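Local coordinates for protein 4-aminobutyrate transaminase (Acinetobacter baumannii, PDB 6WOP) that probably transfers the amino group of 4-aminobutyrate to 2-oxoglutarate with the help of pyridoxal 5'-phosphate, as a class-III aminotransferase, at residues 61-66 and 306-311; 133-138 and 202-207; 45-50 and 391-396. All coordinates share one frame; numbering follows the deposited sequence.

Overall arrangement
The three contacts do not touch. Interaction 2 pairs two neighbouring parallel strands in the mixed seven-stranded sheet of the large domain, the PLP-binding part of this fold. Interaction 3 belongs to the other mixed sheet, where segment 391-396 leaves its strand and meets the turn after strand 43-46; its centre is about 25 Å from that of interaction 2, their nearest atoms about 8 Å apart. Interaction 1 is a helix pair, its centre about 32 Å from that of interaction 2, on the opposite side of the chain's centre. Helix 49-52 of interaction 3 is followed by helix 61-71 of interaction 1, and the nearest atoms of those two contacts are about 10 Å apart.

Interaction 1: 61-66 and 306-311; sequences PKVIAA and VAAAHA
Ala307 is the first residue of 306-311 to touch the other helix, and it meets Ala66 near the later end of 61-66. The CB of Ala66 points at the partner helix and sits 3.5 Å from Ala307 O, while the CB of Ala307 lies alongside the carbonyl of Ala66, 3.7 Å from Ala66 O. One residue on, Ala308 faces Val63. CG1 of Val63, anti to the backbone N (chi1 178°), touches Ala308 CB at 3.7 Å, and Phe275 from a nearby loop packs against both residues. The last contact is made by Ala311, whose methyl is directed into the first helix between Lys62, Val63 and Ala66. Its CB is 3.6 Å from Lys62 O and 3.8 Å from Val63 CA, with Val63 CG2 and Ala66 CB a little farther off. No hydrogen bond crosses the contact; methyls rest on methyls and on the backbone of the facing helix. With such small side chains the axes come within 8.0 Å of each other, and the N-to-C directions differ by 148°. This is the close, alanine-lined packing of two roughly antiparallel helices, here joining helix 61-71 to helix 303-318 of the aminotransferase fold.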
# COMPACT_ATOMS: atom_id res chain seq x y z
N PRO A 61 44.84 10.16 11.14
CA PRO A 61 45.38 11.52 11.35
C PRO A 61 44.98 12.51 10.28
O PRO A 61 44.75 13.69 10.61
CB PRO A 61 46.88 11.30 11.34
CG PRO A 61 47.08 9.86 11.70
CD PRO A 61 45.89 9.13 11.16
N LYS A 62 44.94 12.12 9.02
CA LYS A 62 44.55 13.03 7.95
C LYS A 62 43.09 13.45 8.08
O LYS A 62 42.74 14.59 7.74
CB LYS A 62 44.80 12.38 6.58
CG LYS A 62 46.30 12.18 6.36
CD LYS A 62 46.92 13.27 5.55
CE LYS A 62 48.31 12.93 5.11
NZ LYS A 62 49.22 14.10 5.26
N VAL A 63 42.23 12.47 8.30
CA VAL A 63 40.82 12.74 8.49
C VAL A 63 40.61 13.73 9.64
O VAL A 63 39.87 14.73 9.51
CB VAL A 63 40.07 11.42 8.74
CG1 VAL A 63 38.59 11.75 8.97
CG2 VAL A 63 40.22 10.46 7.52
N ILE A 64 41.23 13.46 10.80
CA ILE A 64 41.02 14.31 11.94
C ILE A 64 41.57 15.71 11.66
O ILE A 64 40.94 16.72 12.02
CB ILE A 64 41.66 13.68 13.21
CG1 ILE A 64 40.90 12.40 13.62
CG2 ILE A 64 41.65 14.69 14.37
CD1 ILE A 64 39.32 12.66 13.69
N ALA A 65 42.74 15.79 10.99
CA ALA A 65 43.27 17.11 10.62
C ALA A 65 42.27 17.86 9.73
O ALA A 65 42.03 19.06 9.92
CB ALA A 65 44.61 16.99 9.89
N ALA A 66 41.65 17.17 8.78
CA ALA A 66 40.72 17.87 7.89
C ALA A 66 39.51 18.37 8.64
O ALA A 66 38.99 19.46 8.34
CB ALA A 66 40.27 16.96 6.74
N VAL A 306 32.00 16.06 4.95
CA VAL A 306 32.54 16.27 3.62
C VAL A 306 34.07 16.47 3.71
O VAL A 306 34.85 15.92 2.93
CB VAL A 306 31.85 17.48 2.98
CG1 VAL A 306 32.67 18.00 1.79
CG2 VAL A 306 30.38 17.08 2.52
N ALA A 307 34.51 17.20 4.72
CA ALA A 307 35.96 17.36 4.87
C ALA A 307 36.62 16.03 5.14
O ALA A 307 37.73 15.75 4.64
CB ALA A 307 36.28 18.35 6.01
N ALA A 308 35.97 15.22 5.96
CA ALA A 308 36.50 13.91 6.33
C ALA A 308 36.57 13.02 5.10
O ALA A 308 37.57 12.34 4.88
CB ALA A 308 35.64 13.24 7.41
N ALA A 309 35.53 13.06 4.27
CA ALA A 309 35.47 12.19 3.09
C ALA A 309 36.54 12.58 2.08
O ALA A 309 37.07 11.71 1.36
CB ALA A 309 34.04 12.25 2.46
N HIS A 310 36.83 13.87 1.93
CA HIS A 310 37.94 14.23 1.05
C HIS A 310 39.23 13.58 1.54
O HIS A 310 40.07 13.18 0.73
CB HIS A 310 38.15 15.76 0.99
CG HIS A 310 37.24 16.45 0.02
ND1 HIS A 310 37.41 16.39 -1.35
CD2 HIS A 310 36.15 17.23 0.24
CE1 HIS A 310 36.46 17.10 -1.94
NE2 HIS A 310 35.69 17.63 -1.00
N ALA A 311 39.42 13.55 2.87
CA ALA A 311 40.67 13.00 3.37
C ALA A 311 40.65 11.48 3.30
O ALA A 311 41.71 10.86 3.18
CB ALA A 311 40.94 13.46 4.80

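Interaction 2: 133-138 and 202-207; sequences ITFGNG and AAIVLE
Two neighbouring parallel strands of the large-domain sheet meet here, Ile133 bridging to Ile204, and a type II turn from Phe135 to Gly138 follows on the first of them and comes up against Glu207. Ile133 is gripped through both its backbone polar atoms: its N donates to Ala203 O at 3.1 Å, and its O accepts from Val205 N at 2.8 Å. Further along, water 1 bridges the two backbones, accepting from Phe135 N and donating to Val205 O.

The side chains of Ile133 and Ile204 emerge on the same face of the sheet, where helix 181-194 covers them. The Phe135 ring reaches across to the second strand, with CG anti to its own carbonyl carbon (chi1 -70°). Val205 O lies at the ring edge, in its plane, 3.6 Å from Phe135 CD1. Leu206 runs beside the ring, its CB 3.7 Å from the same CD1, and the CG2 branch of Ile204 approaches CE1 at a slant. Thr134 and Val205 lie side by side, with Thr134 CG2 4.1 Å from Val205 CB; the hydroxyl of Thr134 is instead bonded to Met149 O.

At the turn, the carboxylate of Glu207 reaches back to the first segment. Its OE1 is 3.2 Å from Gly138 CA. The same OE1 accepts from Phe139 N and from water 2, which also donates to Asn137 O, while OE2 takes the N-H of Gly211. Several donors thus hold this buried carboxylate at the end of its strand. Adjacent parallel strands with loops leaving their C-terminal ends are typical of the large domain of fold-type I PLP enzymes, whose cofactor site is built around such loops.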
# COMPACT_ATOMS: atom_id res chain seq x y z
N ILE A 133 12.70 -4.33 -6.95
CA ILE A 133 13.06 -5.70 -6.67
C ILE A 133 14.39 -5.70 -5.92
O ILE A 133 15.38 -5.12 -6.41
CB ILE A 133 13.14 -6.53 -7.96
CG1 ILE A 133 11.77 -6.65 -8.59
CG2 ILE A 133 13.69 -7.95 -7.66
CD1 ILE A 133 11.75 -7.37 -9.94
N THR A 134 14.42 -6.33 -4.77
CA THR A 134 15.64 -6.56 -4.02
C THR A 134 15.78 -8.08 -3.84
O THR A 134 15.06 -8.87 -4.45
CB THR A 134 15.64 -5.86 -2.65
OG1 THR A 134 14.48 -6.28 -1.94
CG2 THR A 134 15.46 -4.33 -2.78
N PHE A 135 16.74 -8.50 -2.99
CA PHE A 135 17.07 -9.91 -2.88
C PHE A 135 16.99 -10.37 -1.42
O PHE A 135 17.26 -9.62 -0.49
CB PHE A 135 18.48 -10.18 -3.46
CG PHE A 135 18.52 -10.02 -4.93
CD1 PHE A 135 18.66 -8.75 -5.52
CD2 PHE A 135 18.36 -11.10 -5.73
CE1 PHE A 135 18.65 -8.61 -6.93
CE2 PHE A 135 18.35 -10.97 -7.12
CZ PHE A 135 18.48 -9.73 -7.71
N GLY A 136 16.64 -11.63 -1.25
CA GLY A 136 16.58 -12.18 0.08
C GLY A 136 17.95 -12.03 0.72
O GLY A 136 18.98 -12.19 0.05
N ASN A 137 17.95 -11.71 2.01
CA ASN A 137 19.13 -11.45 2.83
C ASN A 137 19.79 -10.12 2.48
O ASN A 137 20.81 -9.76 3.12
CB ASN A 137 20.15 -12.59 2.74
CG ASN A 137 19.50 -13.92 3.02
OD1 ASN A 137 18.96 -14.10 4.12
ND2 ASN A 137 19.58 -14.88 2.06
N GLY A 138 19.26 -9.36 1.52
CA GLY A 138 19.80 -8.04 1.26
C GLY A 138 19.53 -7.15 2.46
O GLY A 138 18.56 -7.34 3.20
N ALA A 202 10.67 0.12 -11.31
CA ALA A 202 11.62 1.23 -11.45
C ALA A 202 13.06 0.76 -11.37
O ALA A 202 13.91 1.24 -12.14
CB ALA A 202 11.39 2.30 -10.35
N ALA A 203 13.38 -0.14 -10.44
CA ALA A 203 14.77 -0.50 -10.26
C ALA A 203 14.86 -1.89 -9.70
O ALA A 203 13.98 -2.34 -8.94
CB ALA A 203 15.51 0.46 -9.30
N ILE A 204 15.98 -2.55 -10.03
CA ILE A 204 16.46 -3.73 -9.31
C ILE A 204 17.67 -3.34 -8.51
O ILE A 204 18.64 -2.78 -9.07
CB ILE A 204 16.81 -4.88 -10.27
CG1 ILE A 204 15.56 -5.24 -11.05
CG2 ILE A 204 17.38 -6.11 -9.46
CD1 ILE A 204 15.64 -6.55 -12.01
N VAL A 205 17.65 -3.64 -7.22
CA VAL A 205 18.65 -3.12 -6.29
C VAL A 205 19.36 -4.28 -5.61
O VAL A 205 18.69 -5.14 -5.01
CB VAL A 205 18.01 -2.22 -5.22
CG1 VAL A 205 19.18 -1.64 -4.29
CG2 VAL A 205 17.17 -1.16 -5.93
N LEU A 206 20.69 -4.27 -5.65
CA LEU A 206 21.42 -5.36 -5.01
C LEU A 206 22.77 -4.89 -4.50
O LEU A 206 23.41 -4.02 -5.10
CB LEU A 206 21.63 -6.54 -5.95
CG LEU A 206 22.81 -6.44 -6.89
CD1 LEU A 206 23.02 -7.80 -7.51
CD2 LEU A 206 22.52 -5.43 -7.93
N GLU A 207 23.22 -5.54 -3.46
CA GLU A 207 24.60 -5.36 -2.99
C GLU A 207 25.52 -6.22 -3.84
O GLU A 207 25.31 -7.44 -3.89
CB GLU A 207 24.68 -5.78 -1.53
CG GLU A 207 23.87 -4.92 -0.55
CD GLU A 207 23.55 -5.68 0.71
OE1 GLU A 207 22.46 -6.34 0.75
OE2 GLU A 207 24.42 -5.64 1.64
O HOH W 1 18.94 -6.56 -2.43
O HOH W 2 23.13 -8.28 2.98

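Interaction 3: 45-50 and 391-396; sequences IDFAGG and IRFLYP
The Phe47 ring lies against Tyr395 and Phe393, with CG anti to its own carbonyl carbon (chi1 -81°), and Tyr395 meets it with CG set between its backbone N and carbonyl carbon (chi1 44°). The edge of the Tyr395 ring faces the flat of Phe47 in a T-shaped pair, centroids 5.6 Å apart and planes at 61°. Nearer the backbone, Tyr395 CB touches Phe47 CD1 at 3.7 Å. Along another part of the Phe47 ring, CD2 meets the edge of Phe393 in that ring's plane, 3.7 Å from Phe393 CD1. The hydroxyl of Tyr395 bonds to Ser355 OG, and the same tyrosine ring also forms a cation-pi pair with Arg248.

Both segments continue from strands of the same mixed sheet, 43-46 and 390-393, separated there by strand 379-384. Asp46 forms an Asx turn: its OD1 takes N-H groups from Ala48 at 2.7 Å and Gly49 at 2.8 Å, both from one face of the carboxylate, which helps to hold the bend at Phe47 and Ala48. Leu394 N donates to Phe47 O at 3.1 Å from well above the carbonyl plane, and water 3 donates to the same oxygen and to Arg392 O. Asp46 O is buried against Tyr395 CA and Pro396 CD, 3.3 Å from the latter, with no polar partner in the model. Leu394 CB presses equally close on Ala48 O.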
# COMPACT_ATOMS: atom_id res chain seq x y z
N ILE A 45 41.63 -5.39 19.77
CA ILE A 45 42.01 -5.23 18.37
C ILE A 45 40.69 -5.16 17.62
O ILE A 45 39.82 -6.00 17.82
CB ILE A 45 42.87 -6.41 17.87
CG1 ILE A 45 44.22 -6.43 18.60
CG2 ILE A 45 42.96 -6.43 16.31
CD1 ILE A 45 45.06 -7.74 18.43
N ASP A 46 40.55 -4.19 16.76
CA ASP A 46 39.26 -3.93 16.12
C ASP A 46 39.18 -4.68 14.78
O ASP A 46 39.72 -4.21 13.77
CB ASP A 46 39.11 -2.42 15.94
CG ASP A 46 37.81 -2.04 15.27
OD1 ASP A 46 36.89 -2.91 15.22
OD2 ASP A 46 37.71 -0.87 14.77
N PHE A 47 38.46 -5.80 14.74
CA PHE A 47 38.08 -6.38 13.46
C PHE A 47 36.63 -6.04 13.06
O PHE A 47 36.04 -6.76 12.25
CB PHE A 47 38.21 -7.90 13.48
CG PHE A 47 39.65 -8.43 13.25
CD1 PHE A 47 40.75 -7.58 13.30
CD2 PHE A 47 39.86 -9.78 12.99
CE1 PHE A 47 42.07 -8.06 13.11
CE2 PHE A 47 41.17 -10.25 12.77
CZ PHE A 47 42.28 -9.40 12.85
N ALA A 48 36.06 -4.98 13.64
CA ALA A 48 34.69 -4.56 13.33
C ALA A 48 34.62 -3.28 12.53
O ALA A 48 33.69 -3.11 11.74
CB ALA A 48 33.89 -4.34 14.62
N GLY A 49 35.54 -2.36 12.78
CA GLY A 49 35.55 -1.12 12.03
C GLY A 49 34.26 -0.34 12.18
O GLY A 49 33.84 0.33 11.23
N GLY A 50 33.60 -0.44 13.33
CA GLY A 50 32.30 0.23 13.48
C GLY A 50 31.29 -0.26 12.47
O GLY A 50 30.36 0.48 12.12
N ILE A 391 31.09 -15.36 10.65
CA ILE A 391 31.94 -14.29 11.21
C ILE A 391 32.46 -13.48 10.04
O ILE A 391 33.07 -14.04 9.13
CB ILE A 391 33.10 -14.87 12.02
CG1 ILE A 391 32.58 -15.68 13.20
CG2 ILE A 391 34.14 -13.75 12.43
CD1 ILE A 391 33.64 -16.59 13.78
N ARG A 392 32.24 -12.17 10.06
CA ARG A 392 32.68 -11.33 8.96
C ARG A 392 33.80 -10.45 9.46
O ARG A 392 33.84 -10.14 10.65
CB ARG A 392 31.53 -10.46 8.42
CG ARG A 392 30.91 -9.60 9.54
CD ARG A 392 29.87 -8.66 8.94
NE ARG A 392 28.86 -8.26 9.92
CZ ARG A 392 27.98 -7.28 9.74
NH1 ARG A 392 28.00 -6.58 8.62
NH2 ARG A 392 27.08 -7.01 10.68
N PHE A 393 34.73 -10.10 8.58
CA PHE A 393 35.94 -9.36 9.00
C PHE A 393 35.95 -7.98 8.35
O PHE A 393 35.96 -7.87 7.12
CB PHE A 393 37.19 -10.16 8.63
CG PHE A 393 37.23 -11.48 9.30
CD1 PHE A 393 37.77 -11.58 10.59
CD2 PHE A 393 36.67 -12.60 8.70
CE1 PHE A 393 37.76 -12.79 11.28
CE2 PHE A 393 36.65 -13.82 9.38
CZ PHE A 393 37.20 -13.91 10.68
N LEU A 394 35.95 -6.94 9.20
CA LEU A 394 35.87 -5.54 8.78
C LEU A 394 36.93 -4.67 9.45
O LEU A 394 36.68 -3.48 9.75
CB LEU A 394 34.49 -5.01 9.11
CG LEU A 394 33.47 -5.64 8.17
CD1 LEU A 394 31.99 -5.36 8.72
CD2 LEU A 394 33.67 -5.07 6.78
N TYR A 395 38.13 -5.26 9.71
CA TYR A 395 39.25 -4.52 10.30
C TYR A 395 39.56 -3.31 9.46
O TYR A 395 39.41 -3.37 8.23
CB TYR A 395 40.46 -5.43 10.33
CG TYR A 395 40.64 -6.20 8.99
CD1 TYR A 395 41.34 -5.65 7.92
CD2 TYR A 395 40.13 -7.48 8.84
CE1 TYR A 395 41.49 -6.39 6.69
CE2 TYR A 395 40.26 -8.20 7.68
CZ TYR A 395 40.96 -7.67 6.62
OH TYR A 395 41.06 -8.43 5.50
N PRO A 396 40.05 -2.20 10.05
CA PRO A 396 40.54 -1.09 9.23
C PRO A 396 41.59 -1.56 8.26
O PRO A 396 42.42 -2.41 8.60
CB PRO A 396 41.16 -0.13 10.29
CG PRO A 396 40.20 -0.30 11.49
CD PRO A 396 39.94 -1.85 11.47
O HOH W 3 34.76 -9.36 12.86